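Local atomic coordinates of glycosyl hydrolase family 2, TIM barrel domain protein (Parabacteroides merdae ATCC 43184, PDB entry 6DXU), a protein that hydrolyses beta-glucuronides as a gut-bacterial beta-glucuronidase of glycoside hydrolase family 2, probably releasing glucuronic acid from conjugates that reach the intestine. Residues D[42-47]-D[90-95]; D[119-124]-D[162-167]; D[275-280]-D[319-324]; D[383-388]-D[419-424]. One frame throughout, in Å; residues are numbered along the deposited sequence.

Contact 1: D[42-47]-D[90-95]; sequences GDLGGI and PGWYKT
Trp92 is held at ring edge and ring face by the loop 42-47, in the sugar-binding domain of the family 2 fold, where strand 90-97 lies in an antiparallel sheet between strands 37-41 and 162-169. Two hydrogen bonds cross the contact. Gly42 N gives a bent bond to Pro90 O (133° at the hydrogen), carrying on the strand pairing past the end of strand 37-41. Trp92 NE1 donates to Asp43 OD1 at 2.8 Å; the bond is nearly straight (166°), and the oxygen lies 9° from the indole plane. Asp43 OD2 forms a salt bridge with Arg167, so the carboxylate joins loop and sheet. The apolar contacts fall chiefly on the indole face. Leu44 CG sits 3.7 Å from the centroid of the Trp92 five-membered ring, only 7° off its normal, a CH-pi contact; with CG anti to the carbonyl carbon (chi1 -61°), Leu44 also brings CD1 over the ring centre. A leucine in place of Trp92 would probably leave Asp43 OD1 without its indole donor and Leu44 without a flat surface to cover. Ile47 crosses the indole at about a right angle, its CD1 3.9 Å from Trp92 CZ3.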
loop_
_atom_site.group_PDB
_atom_site.type_symbol
_atom_site.label_atom_id
_atom_site.label_comp_id
_atom_site.label_asym_id
_atom_site.label_seq_id
_atom_site.Cartn_x
_atom_site.Cartn_y
_atom_site.Cartn_z
ATOM N N GLY D 42 1.556 -25.483 -9.163
ATOM C CA GLY D 42 0.427 -24.668 -8.758
ATOM C C GLY D 42 0.655 -24.031 -7.398
ATOM O O GLY D 42 1.617 -24.320 -6.689
ATOM N N ASP D 43 -0.275 -23.161 -7.027
ATOM C CA ASP D 43 -0.078 -22.356 -5.834
ATOM C C ASP D 43 -0.697 -23.014 -4.604
ATOM O O ASP D 43 -1.587 -23.858 -4.699
ATOM C CB ASP D 43 -0.680 -20.972 -6.044
ATOM C CG ASP D 43 0.165 -19.862 -5.449
ATOM O OD1 ASP D 43 1.172 -20.141 -4.760
ATOM O OD2 ASP D 43 -0.200 -18.685 -5.660
ATOM N N LEU D 44 -0.186 -22.630 -3.439
ATOM C CA LEU D 44 -0.815 -22.929 -2.162
ATOM C C LEU D 44 -1.692 -21.747 -1.749
ATOM O O LEU D 44 -1.540 -20.630 -2.247
ATOM C CB LEU D 44 0.229 -23.174 -1.079
ATOM C CG LEU D 44 1.153 -24.359 -1.345
ATOM C CD1 LEU D 44 2.218 -24.370 -0.277
ATOM C CD2 LEU D 44 0.323 -25.642 -1.328
ATOM N N GLY D 45 -2.603 -22.002 -0.823
ATOM C CA GLY D 45 -3.449 -20.919 -0.324
ATOM C C GLY D 45 -2.803 -19.993 0.685
ATOM O O GLY D 45 -3.405 -18.994 1.090
ATOM N N GLY D 46 -1.579 -20.296 1.083
ATOM C CA GLY D 46 -0.830 -19.568 2.092
ATOM C C GLY D 46 0.264 -20.467 2.622
ATOM O O GLY D 46 0.207 -21.687 2.484
ATOM N N ILE D 47 1.280 -19.848 3.237
ATOM C CA ILE D 47 2.446 -20.618 3.685
ATOM C C ILE D 47 2.040 -21.694 4.686
ATOM O O ILE D 47 2.679 -22.748 4.768
ATOM C CB ILE D 47 3.532 -19.676 4.267
ATOM C CG1 ILE D 47 4.814 -20.450 4.639
ATOM C CG2 ILE D 47 3.008 -18.935 5.472
ATOM C CD1 ILE D 47 5.411 -21.273 3.495
ATOM N N PRO D 90 2.823 -20.422 -10.940
ATOM C CA PRO D 90 3.518 -20.697 -9.682
ATOM C C PRO D 90 3.679 -22.188 -9.410
ATOM O O PRO D 90 2.943 -23.043 -9.906
ATOM C CB PRO D 90 2.610 -20.042 -8.629
ATOM C CG PRO D 90 1.242 -20.078 -9.246
ATOM C CD PRO D 90 1.454 -19.909 -10.733
ATOM N N GLY D 91 4.689 -22.489 -8.608
ATOM C CA GLY D 91 4.895 -23.839 -8.123
ATOM C C GLY D 91 5.696 -23.760 -6.850
ATOM O O GLY D 91 6.385 -22.767 -6.594
ATOM N N TRP D 92 5.599 -24.807 -6.045
ATOM C CA TRP D 92 6.209 -24.795 -4.727
ATOM C C TRP D 92 7.186 -25.952 -4.557
ATOM O O TRP D 92 6.992 -27.030 -5.116
ATOM C CB TRP D 92 5.152 -24.887 -3.655
ATOM C CG TRP D 92 4.417 -23.595 -3.394
ATOM C CD1 TRP D 92 3.371 -23.077 -4.115
ATOM C CD2 TRP D 92 4.665 -22.680 -2.323
ATOM N NE1 TRP D 92 2.944 -21.888 -3.546
ATOM C CE2 TRP D 92 3.716 -21.632 -2.437
ATOM C CE3 TRP D 92 5.583 -22.654 -1.261
ATOM C CZ2 TRP D 92 3.677 -20.568 -1.548
ATOM C CZ3 TRP D 92 5.532 -21.590 -0.372
ATOM C CH2 TRP D 92 4.591 -20.563 -0.525
ATOM N N TYR D 93 8.218 -25.724 -3.740
ATOM C CA TYR D 93 9.136 -26.773 -3.312
ATOM C C TYR D 93 9.175 -26.785 -1.793
ATOM O O TYR D 93 9.114 -25.734 -1.165
ATOM C CB TYR D 93 10.573 -26.532 -3.835
ATOM C CG TYR D 93 10.703 -26.504 -5.337
ATOM C CD1 TYR D 93 11.007 -27.657 -6.044
ATOM C CD2 TYR D 93 10.548 -25.316 -6.042
ATOM C CE1 TYR D 93 11.136 -27.640 -7.432
ATOM C CE2 TYR D 93 10.677 -25.279 -7.420
ATOM C CZ TYR D 93 10.981 -26.448 -8.110
ATOM O OH TYR D 93 11.117 -26.438 -9.479
ATOM N N LYS D 94 9.316 -27.959 -1.193
ATOM C CA LYS D 94 9.516 -27.994 0.250
ATOM C C LYS D 94 10.512 -29.082 0.610
ATOM O O LYS D 94 10.583 -30.124 -0.046
ATOM C CB LYS D 94 8.206 -28.221 1.024
ATOM C CG LYS D 94 7.560 -29.572 0.795
ATOM C CD LYS D 94 6.194 -29.660 1.506
ATOM C CE LYS D 94 5.587 -31.046 1.295
ATOM N NZ LYS D 94 4.256 -31.190 1.966
ATOM N N THR D 95 11.272 -28.824 1.676
ATOM C CA THR D 95 12.192 -29.802 2.246
ATOM C C THR D 95 12.233 -29.565 3.751
ATOM O O THR D 95 11.748 -28.548 4.258
ATOM C CB THR D 95 13.597 -29.701 1.621
ATOM O OG1 THR D 95 14.370 -30.872 1.940
ATOM C CG2 THR D 95 14.344 -28.462 2.120
#

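Contact 2: D[119-124]-D[162-167]; sequences TDVYVY and VPLSIR
Val121 and Leu164 meet through methyl groups, CG1 of the valine 3.8 Å from CD1 of the leucine. In Leu164 a trans first torsion (chi1 172°) is followed by a bend at CG (chi2 62°), which brings CD1 across to the other strand, where it also lies 3.4 Å from Tyr122 O. On the same face, CG1 of Val123 touches CG1 of Val162, and CG2 of Thr119 meets CG2 of Ile166 at 3.5 Å. The strands run antiparallel, their axes 4.7 Å apart at 165°, within the six-stranded sheet of the sugar-binding domain; Asp120 with Arg167 and Tyr122 with Ser165 are hydrogen-bonded pairs, each joined by two backbone bonds. Beyond them, Tyr124 N donates to Pro163 O. The other face, bearing Asp120, Tyr122, Ser165 and Arg167, is more polar. Arg167 runs extended from CG to NE, and its NH1 reaches a water at 2.9 Å that also hydrogen-bonds Asp120 OD2; the guanidinium also forms salt bridges with Asp43 and Asp169, while His127 bonds the other Asp120 oxygen. A second water joins Ser165 OG to Tyr124 O. Past the last pair, Pro163 CG lies at the edge of the Tyr124 ring, 3.9 Å from CD1.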
loop_
_atom_site.group_PDB
_atom_site.type_symbol
_atom_site.label_atom_id
_atom_site.label_comp_id
_atom_site.label_asym_id
_atom_site.label_seq_id
_atom_site.Cartn_x
_atom_site.Cartn_y
_atom_site.Cartn_z
ATOM N N THR D 119 10.798 -15.610 -7.171
ATOM C CA THR D 119 10.963 -16.613 -6.131
ATOM C C THR D 119 10.711 -15.975 -4.771
ATOM O O THR D 119 11.120 -14.839 -4.529
ATOM C CB THR D 119 12.383 -17.238 -6.190
ATOM O OG1 THR D 119 12.605 -17.794 -7.494
ATOM C CG2 THR D 119 12.553 -18.331 -5.137
ATOM N N ASP D 120 10.013 -16.701 -3.897
ATOM C CA ASP D 120 9.796 -16.281 -2.521
ATOM C C ASP D 120 10.177 -17.437 -1.608
ATOM O O ASP D 120 9.829 -18.588 -1.875
ATOM C CB ASP D 120 8.340 -15.835 -2.284
ATOM C CG ASP D 120 8.025 -14.530 -2.990
ATOM O OD1 ASP D 120 8.361 -13.460 -2.442
ATOM O OD2 ASP D 120 7.502 -14.577 -4.120
ATOM N N VAL D 121 10.877 -17.123 -0.520
ATOM C CA VAL D 121 11.511 -18.122 0.327
ATOM C C VAL D 121 10.940 -18.007 1.726
ATOM O O VAL D 121 10.889 -16.905 2.280
ATOM C CB VAL D 121 13.036 -17.916 0.350
ATOM C CG1 VAL D 121 13.727 -19.003 1.166
ATOM C CG2 VAL D 121 13.545 -17.876 -1.061
ATOM N N TYR D 122 10.577 -19.153 2.323
ATOM C CA TYR D 122 9.982 -19.180 3.655
ATOM C C TYR D 122 10.732 -20.143 4.561
ATOM O O TYR D 122 11.055 -21.268 4.161
ATOM C CB TYR D 122 8.519 -19.612 3.611
ATOM C CG TYR D 122 7.649 -18.683 2.834
ATOM C CD1 TYR D 122 7.569 -18.784 1.458
ATOM C CD2 TYR D 122 6.908 -17.679 3.481
ATOM C CE1 TYR D 122 6.764 -17.922 0.733
ATOM C CE2 TYR D 122 6.095 -16.822 2.760
ATOM C CZ TYR D 122 6.038 -16.952 1.380
ATOM O OH TYR D 122 5.244 -16.116 0.633
ATOM N N VAL D 123 10.993 -19.694 5.781
ATOM C CA VAL D 123 11.468 -20.544 6.869
ATOM C C VAL D 123 10.309 -20.681 7.847
ATOM O O VAL D 123 9.883 -19.687 8.449
ATOM C CB VAL D 123 12.711 -19.942 7.544
ATOM C CG1 VAL D 123 13.034 -20.708 8.825
ATOM C CG2 VAL D 123 13.903 -19.932 6.567
ATOM N N TYR D 124 9.788 -21.904 7.996
ATOM C CA TYR D 124 8.498 -22.125 8.649
ATOM C C TYR D 124 7.479 -21.173 8.017
ATOM O O TYR D 124 7.294 -21.208 6.797
ATOM C CB TYR D 124 8.611 -21.946 10.171
ATOM C CG TYR D 124 7.423 -22.474 10.953
ATOM C CD1 TYR D 124 6.891 -23.740 10.706
ATOM C CD2 TYR D 124 6.799 -21.674 11.902
ATOM C CE1 TYR D 124 5.776 -24.204 11.426
ATOM C CE2 TYR D 124 5.693 -22.118 12.611
ATOM C CZ TYR D 124 5.190 -23.377 12.377
ATOM O OH TYR D 124 4.086 -23.795 13.101
ATOM N N VAL D 162 14.335 -28.058 9.951
ATOM C CA VAL D 162 13.743 -26.746 9.710
ATOM C C VAL D 162 12.996 -26.799 8.382
ATOM O O VAL D 162 13.602 -27.094 7.349
ATOM C CB VAL D 162 14.804 -25.635 9.682
ATOM C CG1 VAL D 162 14.154 -24.278 9.370
ATOM C CG2 VAL D 162 15.579 -25.605 11.007
ATOM N N PRO D 163 11.693 -26.514 8.347
ATOM C CA PRO D 163 10.977 -26.565 7.071
ATOM C C PRO D 163 11.342 -25.351 6.231
ATOM O O PRO D 163 11.193 -24.203 6.658
ATOM C CB PRO D 163 9.494 -26.550 7.483
ATOM C CG PRO D 163 9.480 -25.917 8.822
ATOM C CD PRO D 163 10.809 -26.174 9.476
ATOM N N LEU D 164 11.783 -25.625 5.016
ATOM C CA LEU D 164 12.112 -24.623 4.021
ATOM C C LEU D 164 11.115 -24.810 2.893
ATOM O O LEU D 164 10.999 -25.913 2.351
ATOM C CB LEU D 164 13.553 -24.813 3.521
ATOM C CG LEU D 164 13.989 -23.948 2.341
ATOM C CD1 LEU D 164 13.924 -22.478 2.696
ATOM C CD2 LEU D 164 15.410 -24.328 1.873
ATOM N N SER D 165 10.384 -23.753 2.557
ATOM C CA SER D 165 9.396 -23.806 1.493
ATOM C C SER D 165 9.715 -22.669 0.544
ATOM O O SER D 165 9.963 -21.542 0.985
ATOM C CB SER D 165 7.956 -23.664 2.041
ATOM O OG SER D 165 7.758 -24.556 3.136
ATOM N N ILE D 166 9.713 -22.960 -0.754
ATOM C CA ILE D 166 10.132 -21.995 -1.761
ATOM C C ILE D 166 9.067 -21.978 -2.844
ATOM O O ILE D 166 8.683 -23.030 -3.360
ATOM C CB ILE D 166 11.508 -22.350 -2.357
ATOM C CG1 ILE D 166 12.590 -22.301 -1.265
ATOM C CG2 ILE D 166 11.831 -21.392 -3.504
ATOM C CD1 ILE D 166 13.982 -22.900 -1.678
ATOM N N ARG D 167 8.575 -20.793 -3.164
ATOM C CA ARG D 167 7.628 -20.612 -4.249
ATOM C C ARG D 167 8.385 -20.032 -5.432
ATOM O O ARG D 167 9.081 -19.025 -5.284
ATOM C CB ARG D 167 6.490 -19.677 -3.809
ATOM C CG ARG D 167 5.398 -19.429 -4.866
ATOM C CD ARG D 167 4.462 -18.306 -4.348
ATOM N NE ARG D 167 3.228 -18.141 -5.118
ATOM C CZ ARG D 167 3.082 -17.304 -6.146
ATOM N NH1 ARG D 167 4.109 -16.583 -6.574
ATOM N NH2 ARG D 167 1.900 -17.186 -6.748
HETATM O O HOH W 1 6.947 -16.467 -6.022
HETATM O O HOH W 2 8.525 -23.083 5.211
#

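Contact 3: D[275-280]-D[319-324]; sequences PVLWDV and FLNGKR
Asn321 and Leu277 slide past each other in opposite directions, bringing CD1 of the leucine 3.7 Å from CG of the amide. The asparagine side chain leaves with CG anti to the carbonyl carbon (chi1 -67°), which directs ND2 at the loop 275-280. There Asn321 ND2 donates to Trp278 O at 2.9 Å. The accepting oxygen lies 9° from the amide plane, but ND2 stands 37° above the plane of the Trp278 carbonyl, so the bond avoids the usual lone-pair direction. The same ND2 donates to a water, 2.8 Å away, which in turn donates to Asp279 OD2; OD1 of Asn321 accepts from His309 N, so both ends of the amide are engaged and its rotation is fixed. Asn321 belongs to a type I' turn, Leu320 to Lys323, that closes the hairpin between strands 318-320 and 323-331 at the start of the TIM-barrel domain. The loop facing it connects strands 263-273 and 286-294 of the preceding family 2 domain, making this an interdomain contact. An alanine at Asn321 is likely to leave Trp278 O without its side-chain donor and to break the water link to Asp279. The Leu320 side chain slants across those of Asp279 and Val280, its CD2 lying 3.7 Å from Asp279 OD2 and 4.2 Å from Val280 CG1. The other carboxylate oxygen of Asp279 accepts from the backbone N of Asp281 and of Val282.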
loop_
_atom_site.group_PDB
_atom_site.type_symbol
_atom_site.label_atom_id
_atom_site.label_comp_id
_atom_site.label_asym_id
_atom_site.label_seq_id
_atom_site.Cartn_x
_atom_site.Cartn_y
_atom_site.Cartn_z
ATOM N N PRO D 275 53.833 -11.490 -16.468
ATOM C CA PRO D 275 52.747 -12.388 -16.064
ATOM C C PRO D 275 52.476 -13.410 -17.155
ATOM O O PRO D 275 52.697 -13.161 -18.342
ATOM C CB PRO D 275 51.555 -11.444 -15.864
ATOM C CG PRO D 275 51.824 -10.320 -16.809
ATOM C CD PRO D 275 53.342 -10.146 -16.814
ATOM N N VAL D 276 52.038 -14.595 -16.734
ATOM C CA VAL D 276 51.568 -15.593 -17.685
ATOM C C VAL D 276 50.198 -15.188 -18.213
ATOM O O VAL D 276 49.270 -14.914 -17.439
ATOM C CB VAL D 276 51.528 -16.977 -17.027
ATOM C CG1 VAL D 276 51.033 -17.996 -18.019
ATOM C CG2 VAL D 276 52.919 -17.345 -16.508
ATOM N N LEU D 277 50.061 -15.140 -19.534
ATOM C CA LEU D 277 48.854 -14.602 -20.137
ATOM C C LEU D 277 47.810 -15.693 -20.338
ATOM O O LEU D 277 48.138 -16.845 -20.632
ATOM C CB LEU D 277 49.162 -13.924 -21.472
ATOM C CG LEU D 277 50.177 -12.775 -21.440
ATOM C CD1 LEU D 277 50.160 -12.004 -22.758
ATOM C CD2 LEU D 277 49.877 -11.834 -20.277
ATOM N N TRP D 278 46.551 -15.314 -20.172
ATOM C CA TRP D 278 45.426 -16.172 -20.519
ATOM C C TRP D 278 45.172 -16.064 -22.017
ATOM O O TRP D 278 45.150 -14.965 -22.575
ATOM C CB TRP D 278 44.176 -15.745 -19.731
ATOM C CG TRP D 278 42.970 -16.640 -19.890
ATOM C CD1 TRP D 278 42.593 -17.671 -19.068
ATOM C CD2 TRP D 278 41.987 -16.580 -20.933
ATOM N NE1 TRP D 278 41.426 -18.246 -19.534
ATOM C CE2 TRP D 278 41.041 -17.601 -20.678
ATOM C CE3 TRP D 278 41.812 -15.762 -22.055
ATOM C CZ2 TRP D 278 39.936 -17.825 -21.508
ATOM C CZ3 TRP D 278 40.716 -15.984 -22.877
ATOM C CH2 TRP D 278 39.789 -17.005 -22.596
ATOM N N ASP D 279 44.978 -17.206 -22.666
ATOM C CA ASP D 279 44.788 -17.284 -24.105
ATOM C C ASP D 279 43.771 -18.377 -24.411
ATOM O O ASP D 279 43.531 -19.258 -23.587
ATOM C CB ASP D 279 46.136 -17.548 -24.799
ATOM C CG ASP D 279 45.987 -17.888 -26.255
ATOM O OD1 ASP D 279 46.091 -19.096 -26.566
ATOM O OD2 ASP D 279 45.740 -16.977 -27.078
ATOM N N VAL D 280 43.147 -18.302 -25.595
ATOM C CA VAL D 280 42.155 -19.320 -25.939
ATOM C C VAL D 280 42.810 -20.663 -26.234
ATOM O O VAL D 280 42.165 -21.707 -26.087
ATOM C CB VAL D 280 41.259 -18.873 -27.110
ATOM C CG1 VAL D 280 40.353 -17.694 -26.670
ATOM C CG2 VAL D 280 42.078 -18.515 -28.341
ATOM N N PHE D 319 41.744 -8.389 -31.586
ATOM C CA PHE D 319 43.093 -8.757 -31.177
ATOM C C PHE D 319 43.083 -9.253 -29.743
ATOM O O PHE D 319 42.558 -8.578 -28.855
ATOM C CB PHE D 319 44.065 -7.578 -31.297
ATOM C CG PHE D 319 44.513 -7.308 -32.705
ATOM C CD1 PHE D 319 45.812 -7.569 -33.086
ATOM C CD2 PHE D 319 43.632 -6.815 -33.648
ATOM C CE1 PHE D 319 46.227 -7.332 -34.384
ATOM C CE2 PHE D 319 44.047 -6.583 -34.948
ATOM C CZ PHE D 319 45.338 -6.841 -35.311
ATOM N N LEU D 320 43.673 -10.421 -29.526
ATOM C CA LEU D 320 43.888 -10.982 -28.196
ATOM C C LEU D 320 45.390 -11.021 -27.950
ATOM O O LEU D 320 46.128 -11.631 -28.733
ATOM C CB LEU D 320 43.287 -12.386 -28.082
ATOM C CG LEU D 320 43.513 -13.076 -26.734
ATOM C CD1 LEU D 320 42.804 -12.291 -25.628
ATOM C CD2 LEU D 320 43.045 -14.517 -26.768
ATOM N N ASN D 321 45.839 -10.340 -26.892
ATOM C CA ASN D 321 47.254 -10.335 -26.517
ATOM C C ASN D 321 48.141 -9.883 -27.678
ATOM O O ASN D 321 49.200 -10.454 -27.935
ATOM C CB ASN D 321 47.676 -11.703 -25.991
ATOM C CG ASN D 321 46.994 -12.047 -24.674
ATOM O OD1 ASN D 321 46.707 -11.158 -23.875
ATOM N ND2 ASN D 321 46.754 -13.336 -24.437
ATOM N N GLY D 322 47.683 -8.860 -28.394
ATOM C CA GLY D 322 48.431 -8.225 -29.461
ATOM C C GLY D 322 48.461 -8.959 -30.787
ATOM O O GLY D 322 49.207 -8.549 -31.682
ATOM N N LYS D 323 47.659 -10.007 -30.972
ATOM C CA LYS D 323 47.618 -10.720 -32.247
ATOM C C LYS D 323 46.178 -10.916 -32.700
ATOM O O LYS D 323 45.293 -11.186 -31.881
ATOM C CB LYS D 323 48.320 -12.065 -32.131
ATOM C CG LYS D 323 49.746 -11.938 -31.597
ATOM C CD LYS D 323 50.358 -13.287 -31.293
ATOM C CE LYS D 323 51.740 -13.144 -30.667
ATOM N NZ LYS D 323 52.508 -14.416 -30.816
ATOM N N ARG D 324 45.953 -10.786 -34.010
ATOM C CA ARG D 324 44.613 -10.931 -34.555
ATOM C C ARG D 324 44.073 -12.322 -34.255
ATOM O O ARG D 324 44.761 -13.328 -34.458
ATOM C CB ARG D 324 44.615 -10.685 -36.065
ATOM C CG ARG D 324 43.226 -10.606 -36.682
ATOM C CD ARG D 324 42.737 -11.918 -37.293
ATOM N NE ARG D 324 41.375 -11.770 -37.818
ATOM C CZ ARG D 324 40.930 -12.321 -38.947
ATOM N NH1 ARG D 324 41.731 -13.076 -39.694
ATOM N NH2 ARG D 324 39.678 -12.115 -39.332
HETATM O O HOH W 3 47.667 -14.962 -26.517
#

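Contact 4: D[383-388]-D[419-424]; sequences ILVWEE and HPAVII
A beta-alpha-beta unit of the TIM barrel brings these segments together: strand 384-388, helix 399-416 and strand 422-429, with the two strands side by side and parallel in sense. Val385 pairs with Val422 and Trp386 with Ile424, so the register slips by one residue and marks a beta bulge; the short strand axes diverge by 52°. The backbone bonds show how the extra residue is accommodated. Val385 N donates to Ala421 O, with the donor 48° above the carbonyl plane. Val385 O then accepts twice, from Ile423 N at 2.9 Å and from Ile424 N at 3.3 Å, and Glu387 N closes the series on Ile424 O at 3.1 Å. Val385 lays CG2 against Ala421 CB and CG1 against Val422 CG2, whereas Leu384 CD2 meets Ile423 CG2 at 3.8 Å, the two chains crossing at about a right angle. Ala421 CB also packs against Ile383 O, a buried carbonyl oxygen for which the model contains no polar partner. Polar ends along the first strand look elsewhere: Glu387 bonds His416 and the backbone of Gln370, and Glu388 bonds Arg364 and His367. Glu388 OE1 additionally accepts from Trp386 NE1 on its anti lone pair, at 2.9 Å, a bent bond whose acceptor is tilted from the ring plane and which ties the indole nitrogen to its own strand. With CG anti to the backbone N (chi1 165°), Trp386 turns a face to Ile424, whose CG2 stands 3.8 Å from the centroid of the five-membered ring in a CH-pi contact, while Ile424 CD1 lies 3.7 Å from Trp386 CE3.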
loop_
_atom_site.group_PDB
_atom_site.type_symbol
_atom_site.label_atom_id
_atom_site.label_comp_id
_atom_site.label_asym_id
_atom_site.label_seq_id
_atom_site.Cartn_x
_atom_site.Cartn_y
_atom_site.Cartn_z
ATOM N N ILE D 383 37.528 -20.041 -23.824
ATOM C CA ILE D 383 36.413 -19.609 -24.663
ATOM C C ILE D 383 36.036 -18.200 -24.228
ATOM O O ILE D 383 35.593 -18.005 -23.091
ATOM C CB ILE D 383 35.203 -20.550 -24.551
ATOM C CG1 ILE D 383 35.598 -21.973 -24.952
ATOM C CG2 ILE D 383 34.025 -20.021 -25.397
ATOM C CD1 ILE D 383 34.470 -23.001 -24.720
ATOM N N LEU D 384 36.232 -17.218 -25.112
ATOM C CA LEU D 384 35.831 -15.846 -24.821
ATOM C C LEU D 384 34.303 -15.744 -24.759
ATOM O O LEU D 384 33.581 -16.544 -25.360
ATOM C CB LEU D 384 36.385 -14.893 -25.878
ATOM C CG LEU D 384 37.917 -14.801 -25.894
ATOM C CD1 LEU D 384 38.428 -14.269 -27.232
ATOM C CD2 LEU D 384 38.394 -13.938 -24.738
ATOM N N VAL D 385 33.804 -14.735 -24.035
ATOM C CA VAL D 385 32.391 -14.692 -23.663
ATOM C C VAL D 385 31.768 -13.323 -23.925
ATOM O O VAL D 385 32.317 -12.285 -23.531
ATOM C CB VAL D 385 32.204 -15.080 -22.182
ATOM C CG1 VAL D 385 30.803 -14.713 -21.676
ATOM C CG2 VAL D 385 32.454 -16.566 -22.001
ATOM N N TRP D 386 30.591 -13.350 -24.555
ATOM C CA TRP D 386 29.600 -12.279 -24.565
ATOM C C TRP D 386 28.431 -12.755 -23.709
ATOM O O TRP D 386 27.873 -13.838 -23.956
ATOM C CB TRP D 386 29.190 -11.989 -26.012
ATOM C CG TRP D 386 27.940 -11.175 -26.347
ATOM C CD1 TRP D 386 26.776 -11.033 -25.612
ATOM C CD2 TRP D 386 27.724 -10.440 -27.565
ATOM N NE1 TRP D 386 25.876 -10.242 -26.297
ATOM C CE2 TRP D 386 26.428 -9.870 -27.494
ATOM C CE3 TRP D 386 28.500 -10.206 -28.700
ATOM C CZ2 TRP D 386 25.905 -9.088 -28.517
ATOM C CZ3 TRP D 386 27.978 -9.417 -29.709
ATOM C CH2 TRP D 386 26.696 -8.879 -29.619
ATOM N N GLU D 387 28.109 -11.989 -22.665
ATOM C CA GLU D 387 27.016 -12.335 -21.769
ATOM C C GLU D 387 26.092 -11.133 -21.639
ATOM O O GLU D 387 26.560 -10.013 -21.375
ATOM C CB GLU D 387 27.556 -12.785 -20.400
ATOM C CG GLU D 387 26.506 -13.515 -19.531
ATOM C CD GLU D 387 27.087 -14.022 -18.222
ATOM O OE1 GLU D 387 27.981 -13.355 -17.636
ATOM O OE2 GLU D 387 26.653 -15.098 -17.781
ATOM N N GLU D 388 24.778 -11.356 -21.794
ATOM C CA GLU D 388 23.832 -10.247 -21.893
ATOM C C GLU D 388 22.676 -10.403 -20.914
ATOM O O GLU D 388 22.459 -11.478 -20.350
ATOM C CB GLU D 388 23.268 -10.112 -23.320
ATOM C CG GLU D 388 22.331 -11.227 -23.773
ATOM C CD GLU D 388 22.069 -11.165 -25.289
ATOM O OE1 GLU D 388 23.009 -10.828 -26.041
ATOM O OE2 GLU D 388 20.917 -11.398 -25.719
ATOM N N HIS D 419 35.956 -13.029 -14.352
ATOM C CA HIS D 419 36.262 -14.061 -15.345
ATOM C C HIS D 419 37.067 -13.502 -16.512
ATOM O O HIS D 419 36.545 -12.672 -17.265
ATOM C CB HIS D 419 34.975 -14.696 -15.872
ATOM C CG HIS D 419 34.234 -15.464 -14.829
ATOM N ND1 HIS D 419 34.668 -16.686 -14.365
ATOM C CD2 HIS D 419 33.115 -15.164 -14.124
ATOM C CE1 HIS D 419 33.838 -17.113 -13.427
ATOM N NE2 HIS D 419 32.883 -16.215 -13.269
ATOM N N PRO D 420 38.296 -13.960 -16.751
ATOM C CA PRO D 420 39.037 -13.443 -17.915
ATOM C C PRO D 420 38.361 -13.759 -19.242
ATOM O O PRO D 420 38.575 -13.033 -20.222
ATOM C CB PRO D 420 40.420 -14.114 -17.793
ATOM C CG PRO D 420 40.175 -15.335 -16.970
ATOM C CD PRO D 420 39.081 -14.947 -15.990
ATOM N N ALA D 421 37.526 -14.796 -19.303
ATOM C CA ALA D 421 36.835 -15.108 -20.556
ATOM C C ALA D 421 35.953 -13.963 -21.037
ATOM O O ALA D 421 35.783 -13.780 -22.248
ATOM C CB ALA D 421 35.996 -16.381 -20.387
ATOM N N VAL D 422 35.353 -13.195 -20.123
ATOM C CA VAL D 422 34.343 -12.230 -20.551
ATOM C C VAL D 422 35.012 -11.042 -21.233
ATOM O O VAL D 422 35.914 -10.407 -20.669
ATOM C CB VAL D 422 33.485 -11.768 -19.361
ATOM C CG1 VAL D 422 32.449 -10.743 -19.827
ATOM C CG2 VAL D 422 32.812 -12.965 -18.678
ATOM N N ILE D 423 34.562 -10.733 -22.448
ATOM C CA ILE D 423 34.975 -9.520 -23.146
ATOM C C ILE D 423 33.822 -8.573 -23.435
ATOM O O ILE D 423 34.079 -7.406 -23.769
ATOM C CB ILE D 423 35.695 -9.850 -24.468
ATOM C CG1 ILE D 423 34.790 -10.754 -25.325
ATOM C CG2 ILE D 423 37.046 -10.483 -24.181
ATOM C CD1 ILE D 423 35.266 -10.951 -26.778
ATOM N N ILE D 424 32.567 -9.018 -23.376
ATOM C CA ILE D 424 31.432 -8.196 -23.781
ATOM C C ILE D 424 30.291 -8.359 -22.787
ATOM O O ILE D 424 29.898 -9.487 -22.464
ATOM C CB ILE D 424 30.943 -8.557 -25.200
ATOM C CG1 ILE D 424 31.910 -8.013 -26.257
ATOM C CG2 ILE D 424 29.536 -8.015 -25.439
ATOM C CD1 ILE D 424 31.643 -8.548 -27.667
#

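How the contacts relate
From the N terminus, contact 1 closes a loop of 42 residues and contact 2 one of 37, both in the sugar-binding domain. Contact 3 then spans 38 residues to tie the next family 2 domain to the start of the TIM barrel, and contact 4 closes 30 residues inside it. All four follow in series; none nests or crosses. Contacts 1 and 2 share one sheet, strands 90-97 and 162-169 being neighbours, and Ile47 CD1 packs 3.5 Å from Tyr122 CG. Contacts 3 and 4 meet where Trp278 CZ3 lies 3.6 Å from Leu384 CD2. The two groups stay apart: contacts 2 and 4 are about 17 Å distant between nearest atoms.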